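Local coordinates for protein MFP2b (Ascaris suum, PDB 2BJR) that binds zinc and probably enhances polymerization of the major sperm protein during amoeboid motility of nematode sperm cells, at residues A[6-10]-A[88-93]; A[56-60]-A[73-79]; A[50-54]-A[233-237]. One frame throughout, in Å; residues are numbered along the deposited sequence.

Contacts 1 and 2 both belong to the first cytosolic motility region, contact 2 nested inside the loop that contact 1 closes; contact 3 reaches from that region to the second. Contact 1 is the one near the metal site: the zinc ion, held by His86, Cys174, Cys176 and Cys179, lies about 10 Å from the Ser88 side chain. The centres of contacts 1 and 2 are about 23 Å apart and their nearest atoms about 4 Å, without touching. Contacts 2 and 3 do touch, through neighbouring strands 55-62 and 43-52: Glu57 OE2 lies 2.7 Å from Asn52 ND2, a probable hydrogen bond. Contact 3 lies about 29 Å, centre to centre, from contact 1.

Contact 1 (A[6-10]-A[88-93]); sequences AKEDT and SLGYWY
Asp9 OD1 is held by two groups: it accepts a very short hydrogen bond of 2.5 Å from Tyr93 OH, and it forms a salt bridge with Arg165 NH1. OD1 reaches the Tyr93 ring at its edge, in the ring plane, with the carboxylate turned 30° against the ring. Asp9 CG stands anti to its own carbonyl carbon (chi1 -51°), which swings the carboxylate over to the phenol. One water accepts from Thr10 N, donates to Tyr93 OH at 2.8 Å and also hydrogen-bonds Tyr91 OH, lying in the plane of that ring; a second joins Tyr91 OH (2.9 Å) to Glu8 O and Thr10 OG1. The segment leading into edge strand 10-15 of the six-stranded antiparallel sheet is fastened here to the turn between helix 86-89, after which Gly90 leaves helical geometry with positive phi, and strand 92-97. Ala6 CA comes within 4.1 Å of Gly90 CA, and Lys7 N donates to Leu89 O at 2.9 Å (156° at the hydrogen). The Lys7 side chain bends along this helix end, CE resting 3.4 Å from Ser88 O. Lys7 O lies obliquely by Tyr91 CE2 (3.4 Å) and also accepts a hydrogen bond from NH2 of Arg165, a cation-pi partner of Tyr91.

Contact 2 (A[56-60]-A[73-79]); sequences IECSF and LGGQIQV
Cys58 SG lies 3.5 Å from Leu73 CD1, while its CB meets Ile77 CD1 at 3.8 Å, so this one short side chain fills the angle between two aliphatic branches. With chi1 at 54° the sulfur is tucked over the backbone, flanked by N and C, and turned to the leucine. Two residues along the strand, Phe60 presents CE1 to Ile77 CG2 (3.7 Å) and CD1 to Leu73 CD2 (4.0 Å); the leucine side chain lies roughly perpendicular to that of Phe60, and both methyls come at the ring obliquely. The branches of Ile77 divide the work: CG2 serves Phe60, and CD1 serves Cys58 and, at 4.1 Å, Ile56 CG2, the two isoleucines passing alongside and pointing opposite ways. Ile56 CD1 adds a looser touch on Val79 CG2. Around this all-apolar shell, Ala36 lies against both Phe60 and Ile77, Ala49 against Cys58, and Ile16 against Cys58 and Leu73. Trp38 meets the Phe60 ring and donates its NE1 to Leu73 O, which ties the end of helix 70-73 to strand 34-40. Strands 55-62 and 76-81 belong to one sheet, separated in it by 34-40 and 43-52, yet their segments here cross at 88° and 9.2 Å: an arrangement characteristic of a strongly coiled antiparallel sheet that folds one face over its own hydrophobic core.

Contact 3 (A[50-54]-A[233-237]); sequences WNNGG and WYQSG
Trp233 spreads its indole along the backbone of Gly53 and Gly54. From CB, CG stands anti to the backbone N (chi1 -160°) and the ring swings across: CD1 nears Gly54 N, and NE1 comes to 3.5 Å from Gly54 CA. Beyond it CE2 faces Gly53 C, and at the far side CZ2 lies 3.8 Å from Gly53 O. Gly53 CA sits over one face, offset toward the rim. The NE1 hydrogen is used by Ile266 O, and Phe255 and Tyr262 pack on the same indole, by stacking and edge-to-face respectively. Two beta-hairpin turns meet here, that between strands 43-52 and 55-62 and that between 229-235 and 238-247, so the contact is part of the interface between the two cytosolic motility regions. Gly53 N donates to Tyr234 O at 2.8 Å, bent to 138° and approaching from above the carbonyl plane. The first turn is shaped by an Asx motif: Asn51 OD1 accepts from Gly54 N (2.8 Å), while Asn51 O rests 3.4 Å from Tyr234 CB. Two waters extend from the Gln235 amide: one donates to OE1 and Asn52 OD1, the other accepts from NE2 and donates to Gly53 O. Asn52 ND2 is hydrogen-bonded to Glu57 OE2.

Contact 1 (A[6-10]-A[88-93])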
loop_
_atom_site.group_PDB
_atom_site.type_symbol
_atom_site.label_atom_id
_atom_site.label_comp_id
_atom_site.label_asym_id
_atom_site.label_seq_id
_atom_site.Cartn_x
_atom_site.Cartn_y
_atom_site.Cartn_z
ATOM N N ALA A 6 -10.597 -6.309 -25.214
ATOM C CA ALA A 6 -10.340 -6.001 -23.757
ATOM C C ALA A 6 -11.352 -6.681 -22.814
ATOM O O ALA A 6 -12.551 -6.622 -23.063
ATOM C CB ALA A 6 -10.353 -4.510 -23.535
ATOM N N LYS A 7 -10.864 -7.361 -21.773
ATOM C CA LYS A 7 -11.731 -7.892 -20.727
ATOM C C LYS A 7 -12.369 -6.727 -19.980
ATOM O O LYS A 7 -11.903 -5.589 -20.041
ATOM C CB LYS A 7 -11.005 -8.805 -19.728
ATOM C CG LYS A 7 -10.192 -9.973 -20.317
ATOM C CD LYS A 7 -10.499 -11.302 -19.614
ATOM C CE LYS A 7 -9.235 -12.205 -19.443
ATOM N NZ LYS A 7 -9.086 -12.773 -18.037
ATOM N N GLU A 8 -13.458 -7.016 -19.300
ATOM C CA GLU A 8 -14.112 -6.024 -18.456
ATOM C C GLU A 8 -13.335 -5.950 -17.158
ATOM O O GLU A 8 -12.674 -6.913 -16.762
ATOM C CB GLU A 8 -15.530 -6.463 -18.078
ATOM C CG GLU A 8 -16.519 -6.619 -19.212
ATOM C CD GLU A 8 -17.750 -7.416 -18.783
ATOM O OE1 GLU A 8 -17.908 -7.734 -17.555
ATOM O OE2 GLU A 8 -18.569 -7.699 -19.677
ATOM N N ASP A 9 -13.526 -4.854 -16.433
ATOM C CA ASP A 9 -12.944 -4.739 -15.112
ATOM C C ASP A 9 -13.389 -5.846 -14.199
ATOM O O ASP A 9 -14.544 -6.285 -14.238
ATOM C CB ASP A 9 -13.336 -3.389 -14.508
ATOM C CG ASP A 9 -13.061 -2.263 -15.428
ATOM O OD1 ASP A 9 -11.873 -2.044 -15.749
ATOM O OD2 ASP A 9 -13.957 -1.557 -15.909
ATOM N N THR A 10 -12.504 -6.308 -13.343
ATOM C CA THR A 10 -12.860 -7.269 -12.328
ATOM C C THR A 10 -13.002 -6.584 -10.994
ATOM O O THR A 10 -12.032 -6.008 -10.461
ATOM C CB THR A 10 -11.810 -8.368 -12.168
ATOM O OG1 THR A 10 -11.737 -9.151 -13.353
ATOM C CG2 THR A 10 -12.233 -9.360 -11.115
ATOM N N SER A 88 -2.872 -10.378 -21.261
ATOM C CA SER A 88 -4.038 -11.239 -20.998
ATOM C C SER A 88 -5.335 -10.458 -20.782
ATOM O O SER A 88 -6.423 -11.006 -21.013
ATOM C CB SER A 88 -3.793 -12.168 -19.795
ATOM O OG SER A 88 -3.553 -11.475 -18.574
ATOM N N LEU A 89 -5.237 -9.188 -20.378
ATOM C CA LEU A 89 -6.425 -8.388 -20.048
ATOM C C LEU A 89 -6.876 -7.411 -21.135
ATOM O O LEU A 89 -8.066 -7.093 -21.254
ATOM C CB LEU A 89 -6.175 -7.628 -18.737
ATOM C CG LEU A 89 -5.896 -8.520 -17.538
ATOM C CD1 LEU A 89 -5.454 -7.644 -16.365
ATOM C CD2 LEU A 89 -7.105 -9.355 -17.161
ATOM N N GLY A 90 -5.948 -6.906 -21.920
ATOM C CA GLY A 90 -6.292 -5.906 -22.923
ATOM C C GLY A 90 -6.328 -4.471 -22.428
ATOM O O GLY A 90 -6.625 -3.551 -23.186
ATOM N N TYR A 91 -5.983 -4.266 -21.152
ATOM C CA TYR A 91 -5.985 -2.917 -20.580
ATOM C C TYR A 91 -5.024 -2.838 -19.410
ATOM O O TYR A 91 -4.609 -3.853 -18.830
ATOM C CB TYR A 91 -7.412 -2.505 -20.091
ATOM C CG TYR A 91 -7.932 -3.327 -18.965
ATOM C CD1 TYR A 91 -7.800 -2.917 -17.631
ATOM C CD2 TYR A 91 -8.589 -4.514 -19.197
ATOM C CE1 TYR A 91 -8.263 -3.709 -16.590
ATOM C CE2 TYR A 91 -9.072 -5.292 -18.149
ATOM C CZ TYR A 91 -8.899 -4.891 -16.851
ATOM O OH TYR A 91 -9.344 -5.690 -15.834
ATOM N N TRP A 92 -4.673 -1.614 -19.079
ATOM C CA TRP A 92 -4.023 -1.293 -17.790
ATOM C C TRP A 92 -4.623 0.015 -17.288
ATOM O O TRP A 92 -5.205 0.791 -18.050
ATOM C CB TRP A 92 -2.488 -1.144 -17.921
ATOM C CG TRP A 92 -1.996 -0.185 -19.002
ATOM C CD1 TRP A 92 -1.887 -0.447 -20.356
ATOM C CD2 TRP A 92 -1.465 1.129 -18.824
ATOM N NE1 TRP A 92 -1.379 0.641 -21.011
ATOM C CE2 TRP A 92 -1.097 1.621 -20.104
ATOM C CE3 TRP A 92 -1.280 1.958 -17.723
ATOM C CZ2 TRP A 92 -0.571 2.896 -20.298
ATOM C CZ3 TRP A 92 -0.727 3.218 -17.919
ATOM C CH2 TRP A 92 -0.393 3.675 -19.197
ATOM N N TYR A 93 -4.543 0.218 -15.977
ATOM C CA TYR A 93 -5.150 1.388 -15.343
ATOM C C TYR A 93 -4.161 2.534 -15.217
ATOM O O TYR A 93 -2.982 2.345 -14.859
ATOM C CB TYR A 93 -5.681 1.004 -13.976
ATOM C CG TYR A 93 -6.887 0.089 -13.990
ATOM C CD1 TYR A 93 -7.000 -0.957 -13.077
ATOM C CD2 TYR A 93 -7.953 0.301 -14.869
ATOM C CE1 TYR A 93 -8.112 -1.762 -13.044
ATOM C CE2 TYR A 93 -9.080 -0.518 -14.821
ATOM C CZ TYR A 93 -9.145 -1.530 -13.923
ATOM O OH TYR A 93 -10.253 -2.358 -13.885
HETATM O O HOH W 1 -10.197 -8.409 -15.228
HETATM O O HOH W 2 -9.864 -5.133 -13.426
#

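Contact 2 (A[56-60]-A[73-79])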
loop_
_atom_site.group_PDB
_atom_site.type_symbol
_atom_site.label_atom_id
_atom_site.label_comp_id
_atom_site.label_asym_id
_atom_site.label_seq_id
_atom_site.Cartn_x
_atom_site.Cartn_y
_atom_site.Cartn_z
ATOM N N ILE A 56 -10.462 -6.694 5.610
ATOM C CA ILE A 56 -11.149 -5.582 4.977
ATOM C C ILE A 56 -12.018 -4.813 5.979
ATOM O O ILE A 56 -12.876 -5.399 6.669
ATOM C CB ILE A 56 -12.067 -6.106 3.810
ATOM C CG1 ILE A 56 -11.249 -6.719 2.684
ATOM C CG2 ILE A 56 -12.974 -4.998 3.250
ATOM C CD1 ILE A 56 -12.137 -7.446 1.614
ATOM N N GLU A 57 -11.798 -3.499 6.035
ATOM C CA GLU A 57 -12.771 -2.539 6.533
ATOM C C GLU A 57 -13.059 -1.632 5.358
ATOM O O GLU A 57 -12.299 -1.593 4.375
ATOM C CB GLU A 57 -12.215 -1.778 7.724
ATOM C CG GLU A 57 -12.138 -2.626 8.994
ATOM C CD GLU A 57 -11.835 -1.852 10.275
ATOM O OE1 GLU A 57 -11.898 -0.618 10.294
ATOM O OE2 GLU A 57 -11.530 -2.486 11.297
ATOM N N CYS A 58 -14.181 -0.928 5.376
ATOM C CA CYS A 58 -14.550 -0.103 4.263
ATOM C C CYS A 58 -15.531 1.004 4.653
ATOM O O CYS A 58 -16.100 0.998 5.753
ATOM C CB CYS A 58 -15.103 -0.951 3.121
ATOM S SG CYS A 58 -16.481 -2.016 3.680
ATOM N N SER A 59 -15.679 1.961 3.757
ATOM C CA SER A 59 -16.492 3.160 3.950
ATOM C C SER A 59 -17.125 3.613 2.657
ATOM O O SER A 59 -16.438 3.751 1.637
ATOM C CB SER A 59 -15.640 4.297 4.511
ATOM O OG SER A 59 -16.397 5.484 4.693
ATOM N N PHE A 60 -18.445 3.855 2.677
ATOM C CA PHE A 60 -19.182 4.311 1.511
ATOM C C PHE A 60 -20.128 5.442 1.974
ATOM O O PHE A 60 -20.626 5.377 3.094
ATOM C CB PHE A 60 -20.028 3.187 0.882
ATOM C CG PHE A 60 -19.226 2.063 0.306
ATOM C CD1 PHE A 60 -18.756 1.087 1.113
ATOM C CD2 PHE A 60 -18.842 2.079 -1.038
ATOM C CE1 PHE A 60 -17.984 0.075 0.624
ATOM C CE2 PHE A 60 -18.090 1.051 -1.552
ATOM C CZ PHE A 60 -17.644 0.075 -0.730
ATOM N N LEU A 73 -23.710 -2.512 5.540
ATOM C CA LEU A 73 -23.399 -2.851 4.137
ATOM C C LEU A 73 -23.769 -4.264 3.729
ATOM O O LEU A 73 -23.770 -4.609 2.542
ATOM C CB LEU A 73 -21.888 -2.677 3.903
ATOM C CG LEU A 73 -21.375 -1.248 4.114
ATOM C CD1 LEU A 73 -19.858 -1.234 4.125
ATOM C CD2 LEU A 73 -21.890 -0.346 3.055
ATOM N N GLY A 74 -24.070 -5.101 4.701
ATOM C CA GLY A 74 -24.152 -6.515 4.448
ATOM C C GLY A 74 -22.769 -7.113 4.523
ATOM O O GLY A 74 -21.787 -6.416 4.829
ATOM N N GLY A 75 -22.675 -8.402 4.237
ATOM C CA GLY A 75 -21.451 -9.139 4.522
ATOM C C GLY A 75 -20.284 -8.906 3.555
ATOM O O GLY A 75 -19.147 -9.235 3.907
ATOM N N GLN A 76 -20.567 -8.372 2.365
ATOM C CA GLN A 76 -19.554 -8.254 1.324
ATOM C C GLN A 76 -19.687 -7.018 0.433
ATOM O O GLN A 76 -20.800 -6.499 0.143
ATOM C CB GLN A 76 -19.429 -9.536 0.478
ATOM C CG GLN A 76 -20.708 -10.114 -0.129
ATOM C CD GLN A 76 -21.534 -10.992 0.838
ATOM O OE1 GLN A 76 -22.768 -11.031 0.720
ATOM N NE2 GLN A 76 -20.874 -11.673 1.793
ATOM N N ILE A 77 -18.501 -6.528 0.035
ATOM C CA ILE A 77 -18.353 -5.516 -0.971
ATOM C C ILE A 77 -17.491 -6.092 -2.075
ATOM O O ILE A 77 -17.165 -7.277 -2.043
ATOM C CB ILE A 77 -17.678 -4.258 -0.388
ATOM C CG1 ILE A 77 -16.329 -4.601 0.270
ATOM C CG2 ILE A 77 -18.582 -3.580 0.632
ATOM C CD1 ILE A 77 -15.351 -3.425 0.240
ATOM N N GLN A 78 -17.159 -5.272 -3.045
ATOM C CA GLN A 78 -16.179 -5.673 -4.065
ATOM C C GLN A 78 -14.982 -4.727 -4.030
ATOM O O GLN A 78 -15.164 -3.540 -3.711
ATOM C CB GLN A 78 -16.806 -5.697 -5.430
ATOM C CG GLN A 78 -17.770 -6.873 -5.603
ATOM C CD GLN A 78 -18.718 -6.690 -6.745
ATOM O OE1 GLN A 78 -19.610 -5.877 -6.650
ATOM N NE2 GLN A 78 -18.576 -7.487 -7.798
ATOM N N VAL A 79 -13.806 -5.281 -4.336
ATOM C CA VAL A 79 -12.540 -4.526 -4.433
ATOM C C VAL A 79 -11.990 -4.685 -5.820
ATOM O O VAL A 79 -11.949 -5.811 -6.398
ATOM C CB VAL A 79 -11.545 -4.990 -3.366
ATOM C CG1 VAL A 79 -10.200 -4.209 -3.454
ATOM C CG2 VAL A 79 -12.170 -4.789 -1.990
#

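Contact 3 (A[50-54]-A[233-237])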
loop_
_atom_site.group_PDB
_atom_site.type_symbol
_atom_site.label_atom_id
_atom_site.label_comp_id
_atom_site.label_asym_id
_atom_site.label_seq_id
_atom_site.Cartn_x
_atom_site.Cartn_y
_atom_site.Cartn_z
ATOM N N TRP A 50 -9.800 -0.627 3.336
ATOM C CA TRP A 50 -8.461 -0.582 3.951
ATOM C C TRP A 50 -8.234 -1.773 4.826
ATOM O O TRP A 50 -9.166 -2.488 5.186
ATOM C CB TRP A 50 -8.243 0.707 4.727
ATOM C CG TRP A 50 -9.109 0.887 5.967
ATOM C CD1 TRP A 50 -8.784 0.538 7.241
ATOM C CD2 TRP A 50 -10.417 1.453 6.034
ATOM N NE1 TRP A 50 -9.806 0.856 8.103
ATOM C CE2 TRP A 50 -10.821 1.426 7.385
ATOM C CE3 TRP A 50 -11.300 1.993 5.083
ATOM C CZ2 TRP A 50 -12.074 1.908 7.821
ATOM C CZ3 TRP A 50 -12.552 2.466 5.519
ATOM C CH2 TRP A 50 -12.906 2.444 6.878
ATOM N N ASN A 51 -6.965 -2.050 5.086
ATOM C CA ASN A 51 -6.548 -3.105 5.946
ATOM C C ASN A 51 -6.563 -2.680 7.425
ATOM O O ASN A 51 -5.911 -1.698 7.792
ATOM C CB ASN A 51 -5.100 -3.469 5.576
ATOM C CG ASN A 51 -4.545 -4.649 6.362
ATOM O OD1 ASN A 51 -4.896 -4.892 7.536
ATOM N ND2 ASN A 51 -3.545 -5.317 5.744
ATOM N N ASN A 52 -7.286 -3.426 8.250
ATOM C CA ASN A 52 -7.138 -3.356 9.721
ATOM C C ASN A 52 -7.027 -4.762 10.288
ATOM O O ASN A 52 -7.921 -5.594 10.134
ATOM C CB ASN A 52 -8.327 -2.594 10.375
ATOM C CG ASN A 52 -8.089 -2.316 11.855
ATOM O OD1 ASN A 52 -6.936 -2.282 12.300
ATOM N ND2 ASN A 52 -9.171 -2.118 12.627
ATOM N N GLY A 53 -5.898 -5.066 10.896
ATOM C CA GLY A 53 -5.646 -6.399 11.406
ATOM C C GLY A 53 -5.616 -7.502 10.373
ATOM O O GLY A 53 -5.924 -8.650 10.689
ATOM N N GLY A 54 -5.307 -7.180 9.113
ATOM C CA GLY A 54 -5.252 -8.187 8.087
ATOM C C GLY A 54 -6.523 -8.443 7.314
ATOM O O GLY A 54 -6.521 -9.277 6.407
ATOM N N TRP A 233 1.860 -4.378 8.306
ATOM C CA TRP A 233 0.532 -4.787 8.722
ATOM C C TRP A 233 -0.092 -3.555 9.414
ATOM O O TRP A 233 0.570 -2.523 9.574
ATOM C CB TRP A 233 0.707 -5.864 9.736
ATOM C CG TRP A 233 -0.410 -6.754 9.998
ATOM C CD1 TRP A 233 -1.262 -7.280 9.102
ATOM C CD2 TRP A 233 -0.765 -7.285 11.265
ATOM N NE1 TRP A 233 -2.131 -8.147 9.722
ATOM C CE2 TRP A 233 -1.855 -8.155 11.062
ATOM C CE3 TRP A 233 -0.243 -7.154 12.557
ATOM C CZ2 TRP A 233 -2.427 -8.900 12.098
ATOM C CZ3 TRP A 233 -0.825 -7.885 13.599
ATOM C CH2 TRP A 233 -1.913 -8.738 13.362
ATOM N N TYR A 234 -1.352 -3.688 9.844
ATOM C CA TYR A 234 -2.075 -2.612 10.505
ATOM C C TYR A 234 -2.818 -3.149 11.723
ATOM O O TYR A 234 -3.393 -4.209 11.642
ATOM C CB TYR A 234 -3.043 -1.993 9.524
ATOM C CG TYR A 234 -2.377 -1.023 8.612
ATOM C CD1 TYR A 234 -1.880 -1.443 7.362
ATOM C CD2 TYR A 234 -2.260 0.321 8.952
ATOM C CE1 TYR A 234 -1.198 -0.589 6.546
ATOM C CE2 TYR A 234 -1.622 1.218 8.074
ATOM C CZ TYR A 234 -1.062 0.733 6.900
ATOM O OH TYR A 234 -0.458 1.584 6.032
ATOM N N GLN A 235 -2.777 -2.421 12.829
ATOM C CA GLN A 235 -3.589 -2.724 14.012
ATOM C C GLN A 235 -4.170 -1.425 14.524
ATOM O O GLN A 235 -3.440 -0.473 14.788
ATOM C CB GLN A 235 -2.745 -3.316 15.139
ATOM C CG GLN A 235 -2.492 -4.790 15.043
ATOM C CD GLN A 235 -3.765 -5.650 15.175
ATOM O OE1 GLN A 235 -4.731 -5.247 15.798
ATOM N NE2 GLN A 235 -3.769 -6.794 14.521
ATOM N N SER A 236 -5.495 -1.385 14.624
ATOM C CA SER A 236 -6.216 -0.169 14.968
ATOM C C SER A 236 -5.836 1.065 14.200
ATOM O O SER A 236 -5.655 2.105 14.797
ATOM C CB SER A 236 -6.041 0.116 16.455
ATOM O OG SER A 236 -6.440 -0.999 17.233
ATOM N N GLY A 237 -5.683 0.970 12.876
ATOM C CA GLY A 237 -5.289 2.090 12.075
ATOM C C GLY A 237 -3.820 2.477 12.195
ATOM O O GLY A 237 -3.386 3.396 11.545
HETATM O O HOH W 3 -6.869 -4.419 14.390
HETATM O O HOH W 4 -5.761 -8.972 13.897
#